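Local coordinates for Mn transporter subunit (Synechocystis sp. PCC 6803, PDB 3UJP), which probably serves as the periplasmic solute-binding subunit of a manganese transporter, holding a manganese ion for delivery across the membrane, at residues N145-F150 with Y160-A165. Sequence-based numbering, arbitrary orientation.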
ATOM      1  N   ASN A 145       9.491 -16.929 -13.141  1.00 71.17           N
ATOM      2  CA  ASN A 145      10.056 -17.381 -11.854  1.00 70.96           C
ATOM      3  C   ASN A 145       9.488 -16.625 -10.664  1.00 66.97           C
ATOM      4  O   ASN A 145       9.433 -17.145  -9.555  1.00 69.29           O
ATOM      5  CB  ASN A 145      11.585 -17.301 -11.845  1.00 75.23           C
ATOM      6  CG  ASN A 145      12.227 -18.181 -12.907  1.00 77.01           C
ATOM      7  OD1 ASN A 145      11.738 -19.272 -13.214  1.00 82.03           O
ATOM      8  ND2 ASN A 145      13.326 -17.707 -13.475  1.00 71.75           N
ATOM      9  N   ILE A 146       9.086 -15.384 -10.913  1.00 71.72           N
ATOM     10  CA  ILE A 146       8.359 -14.585  -9.943  1.00 63.59           C
ATOM     11  C   ILE A 146       7.004 -15.215  -9.712  1.00 73.29           C
ATOM     12  O   ILE A 146       6.459 -15.146  -8.605  1.00 74.81           O
ATOM     13  CB  ILE A 146       8.097 -13.187 -10.475  1.00 60.73           C
ATOM     14  CG1 ILE A 146       9.413 -12.428 -10.693  1.00 68.61           C
ATOM     15  CG2 ILE A 146       7.205 -12.460  -9.529  1.00 62.54           C
ATOM     16  CD1 ILE A 146       9.274 -11.142 -11.499  1.00 65.71           C
ATOM     17  N   ARG A 147       6.460 -15.832 -10.758  1.00 72.36           N
ATOM     18  CA  ARG A 147       5.135 -16.403 -10.670  1.00 72.71           C
ATOM     19  C   ARG A 147       5.197 -17.635  -9.791  1.00 78.13           C
ATOM     20  O   ARG A 147       4.478 -17.731  -8.798  1.00 81.38           O
ATOM     21  CB  ARG A 147       4.603 -16.751 -12.054  1.00 80.40           C
ATOM     22  CG  ARG A 147       3.086 -16.684 -12.199  1.00 78.07           C
ATOM     23  CD  ARG A 147       2.648 -17.737 -13.191  1.00 79.53           C
ATOM     24  NE  ARG A 147       2.961 -19.068 -12.685  1.00 83.03           N
ATOM     25  CZ  ARG A 147       3.014 -20.169 -13.429  1.00 87.28           C
ATOM     26  NH1 ARG A 147       3.308 -21.327 -12.865  1.00 87.81           N
ATOM     27  NH2 ARG A 147       2.773 -20.116 -14.736  1.00 91.23           N
ATOM     28  N   GLN A 148       6.079 -18.566 -10.139  1.00 76.87           N
ATOM     29  CA  GLN A 148       6.244 -19.799  -9.353  1.00 79.17           C
ATOM     30  C   GLN A 148       6.556 -19.530  -7.885  1.00 77.29           C
ATOM     31  O   GLN A 148       6.139 -20.279  -7.006  1.00 80.20           O
ATOM     32  CB  GLN A 148       7.350 -20.687  -9.927  1.00 79.41           C
ATOM     33  CG  GLN A 148       7.099 -21.236 -11.313  1.00 76.93           C
ATOM     34  CD  GLN A 148       8.349 -21.894 -11.877  1.00 85.38           C
ATOM     35  OE1 GLN A 148       9.315 -22.153 -11.146  1.00 88.07           O
ATOM     36  NE2 GLN A 148       8.347 -22.158 -13.188  1.00 88.16           N
ATOM     37  N   ALA A 149       7.310 -18.469  -7.636  1.00 76.67           N
ATOM     38  CA  ALA A 149       7.752 -18.143  -6.287  1.00 73.32           C
ATOM     39  C   ALA A 149       6.568 -17.709  -5.457  1.00 78.32           C
ATOM     40  O   ALA A 149       6.532 -17.961  -4.251  1.00 79.49           O
ATOM     41  CB  ALA A 149       8.790 -17.053  -6.329  1.00 72.67           C
ATOM     42  N   PHE A 150       5.612 -17.052  -6.124  1.00 78.66           N
ATOM     43  CA  PHE A 150       4.415 -16.490  -5.486  1.00 75.38           C
ATOM     44  C   PHE A 150       3.305 -17.518  -5.262  1.00 77.73           C
ATOM     45  O   PHE A 150       2.550 -17.401  -4.294  1.00 80.13           O
ATOM     46  CB  PHE A 150       3.827 -15.367  -6.329  1.00 72.73           C
ATOM     47  CG  PHE A 150       4.574 -14.087  -6.254  1.00 70.85           C
ATOM     48  CD1 PHE A 150       5.799 -14.014  -5.653  1.00 73.97           C
ATOM     49  CD2 PHE A 150       4.037 -12.944  -6.796  1.00 74.63           C
ATOM     50  CE1 PHE A 150       6.470 -12.833  -5.595  1.00 65.79           C
ATOM     51  CE2 PHE A 150       4.696 -11.767  -6.738  1.00 70.41           C
ATOM     52  CZ  PHE A 150       5.918 -11.710  -6.138  1.00 68.19           C
ATOM     53  N   TYR A 160      -4.716 -15.241  -9.293  1.00 76.56           N
ATOM     54  CA  TYR A 160      -4.269 -13.885  -9.559  1.00 77.08           C
ATOM     55  C   TYR A 160      -2.865 -13.844 -10.176  1.00 75.23           C
ATOM     56  O   TYR A 160      -2.689 -13.254 -11.245  1.00 75.46           O
ATOM     57  CB  TYR A 160      -4.351 -13.036  -8.291  1.00 78.27           C
ATOM     58  CG  TYR A 160      -5.772 -12.844  -7.779  1.00 83.10           C
ATOM     59  CD1 TYR A 160      -6.395 -13.806  -6.987  1.00 85.75           C
ATOM     60  CD2 TYR A 160      -6.490 -11.698  -8.086  1.00 84.42           C
ATOM     61  CE1 TYR A 160      -7.699 -13.628  -6.516  1.00 89.87           C
ATOM     62  CE2 TYR A 160      -7.796 -11.513  -7.629  1.00 93.72           C
ATOM     63  CZ  TYR A 160      -8.395 -12.479  -6.839  1.00 93.87           C
ATOM     64  OH  TYR A 160      -9.688 -12.279  -6.383  1.00 88.43           O
ATOM     65  N   TYR A 161      -1.874 -14.473  -9.537  1.00 68.78           N
ATOM     66  CA  TYR A 161      -0.506 -14.492 -10.092  1.00 70.30           C
ATOM     67  C   TYR A 161      -0.422 -14.971 -11.538  1.00 75.55           C
ATOM     68  O   TYR A 161       0.313 -14.395 -12.346  1.00 73.90           O
ATOM     69  CB  TYR A 161       0.459 -15.286  -9.209  1.00 68.16           C
ATOM     70  CG  TYR A 161       0.393 -14.834  -7.778  1.00 63.07           C
ATOM     71  CD1 TYR A 161       0.496 -13.504  -7.470  1.00 66.34           C
ATOM     72  CD2 TYR A 161       0.129 -15.725  -6.744  1.00 66.58           C
ATOM     73  CE1 TYR A 161       0.394 -13.071  -6.179  1.00 72.15           C
ATOM     74  CE2 TYR A 161       0.008 -15.301  -5.461  1.00 63.00           C
ATOM     75  CZ  TYR A 161       0.151 -13.966  -5.174  1.00 70.61           C
ATOM     76  OH  TYR A 161       0.058 -13.489  -3.875  1.00 79.48           O
ATOM     77  N   ASN A 162      -1.164 -16.013 -11.881  1.00 70.94           N
ATOM     78  CA  ASN A 162      -1.163 -16.440 -13.268  1.00 72.61           C
ATOM     79  C   ASN A 162      -1.789 -15.388 -14.159  1.00 76.52           C
ATOM     80  O   ASN A 162      -1.309 -15.106 -15.252  1.00 75.93           O
ATOM     81  CB  ASN A 162      -1.916 -17.749 -13.415  1.00 76.41           C
ATOM     82  CG  ASN A 162      -1.389 -18.809 -12.500  1.00 81.59           C
ATOM     83  OD1 ASN A 162      -1.800 -18.905 -11.342  1.00 79.64           O
ATOM     84  ND2 ASN A 162      -0.451 -19.609 -13.008  1.00 84.90           N
ATOM     85  N   ALA A 163      -2.877 -14.809 -13.680  1.00 77.99           N
ATOM     86  CA  ALA A 163      -3.606 -13.832 -14.451  1.00 69.66           C
ATOM     87  C   ALA A 163      -2.792 -12.574 -14.637  1.00 70.79           C
ATOM     88  O   ALA A 163      -2.900 -11.928 -15.663  1.00 80.97           O
ATOM     89  CB  ALA A 163      -4.882 -13.505 -13.765  1.00 71.88           C
ATOM     90  N   ASN A 164      -1.997 -12.209 -13.636  1.00 66.54           N
ATOM     91  CA  ASN A 164      -1.147 -11.031 -13.738  1.00 64.33           C
ATOM     92  C   ASN A 164       0.064 -11.378 -14.581  1.00 67.82           C
ATOM     93  O   ASN A 164       0.511 -10.584 -15.392  1.00 67.71           O
ATOM     94  CB  ASN A 164      -0.688 -10.540 -12.352  1.00 65.66           C
ATOM     95  CG  ASN A 164      -1.834 -10.033 -11.480  1.00 65.12           C
ATOM     96  OD1 ASN A 164      -2.847  -9.577 -11.980  1.00 74.94           O
ATOM     97  ND2 ASN A 164      -1.661 -10.101 -10.164  1.00 68.77           N
ATOM     98  N   ALA A 165       0.599 -12.574 -14.395  1.00 67.27           N
ATOM     99  CA  ALA A 165       1.802 -12.959 -15.119  1.00 65.82           C
ATOM    100  C   ALA A 165       1.466 -13.078 -16.594  1.00 67.94           C
ATOM    101  O   ALA A 165       2.201 -12.599 -17.450  1.00 67.85           O
ATOM    102  CB  ALA A 165       2.348 -14.266 -14.591  1.00 71.44           C
TER
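F150 and Y161 meet as a T-shaped pair where helix 136-153 and the start of helix 158-183 run side by side in opposite senses, an antiparallel helical hairpin whose short segments have axes 9.6 Å apart at 171°. The edge of F150 is turned toward the face of Y161, the ring centroids lying 5.2 Å apart with planes at 70°. The same tyrosine ring also takes a CH-pi contact: F150 CB stands over its middle, 3.7 Å from the centroid and only 10° off the normal. CG of Y161 is anti to the carbonyl carbon, a first torsion that goes with the ring lying across the gap, one face toward F150 CB. An alanine in place of Y161 would probably leave F150 CB and the ring edge without the aromatic surface they rest on, opening a gap between the helices. Beside this pair, R147 CG packs 3.5 Å from A165 CB and 3.6 Å from Y161 O. Beyond it the chain bends, and one face of the guanidinium meets the end of N162. F150 also packs on V48 and A49 of helix 39-49 and Y161 on L53, just beyond that helix, while D154 of the hairpin's own connecting loop also touches Y161. Helix 158-183, with 26 residues, is consistent with the long helix linking the two lobes in metal-binding proteins of this family. One helix pair can thus combine a buried aromatic contact, its geometry consistent with dispersion and weak ring electrostatics, with the aliphatic stem of a partly exposed arginine.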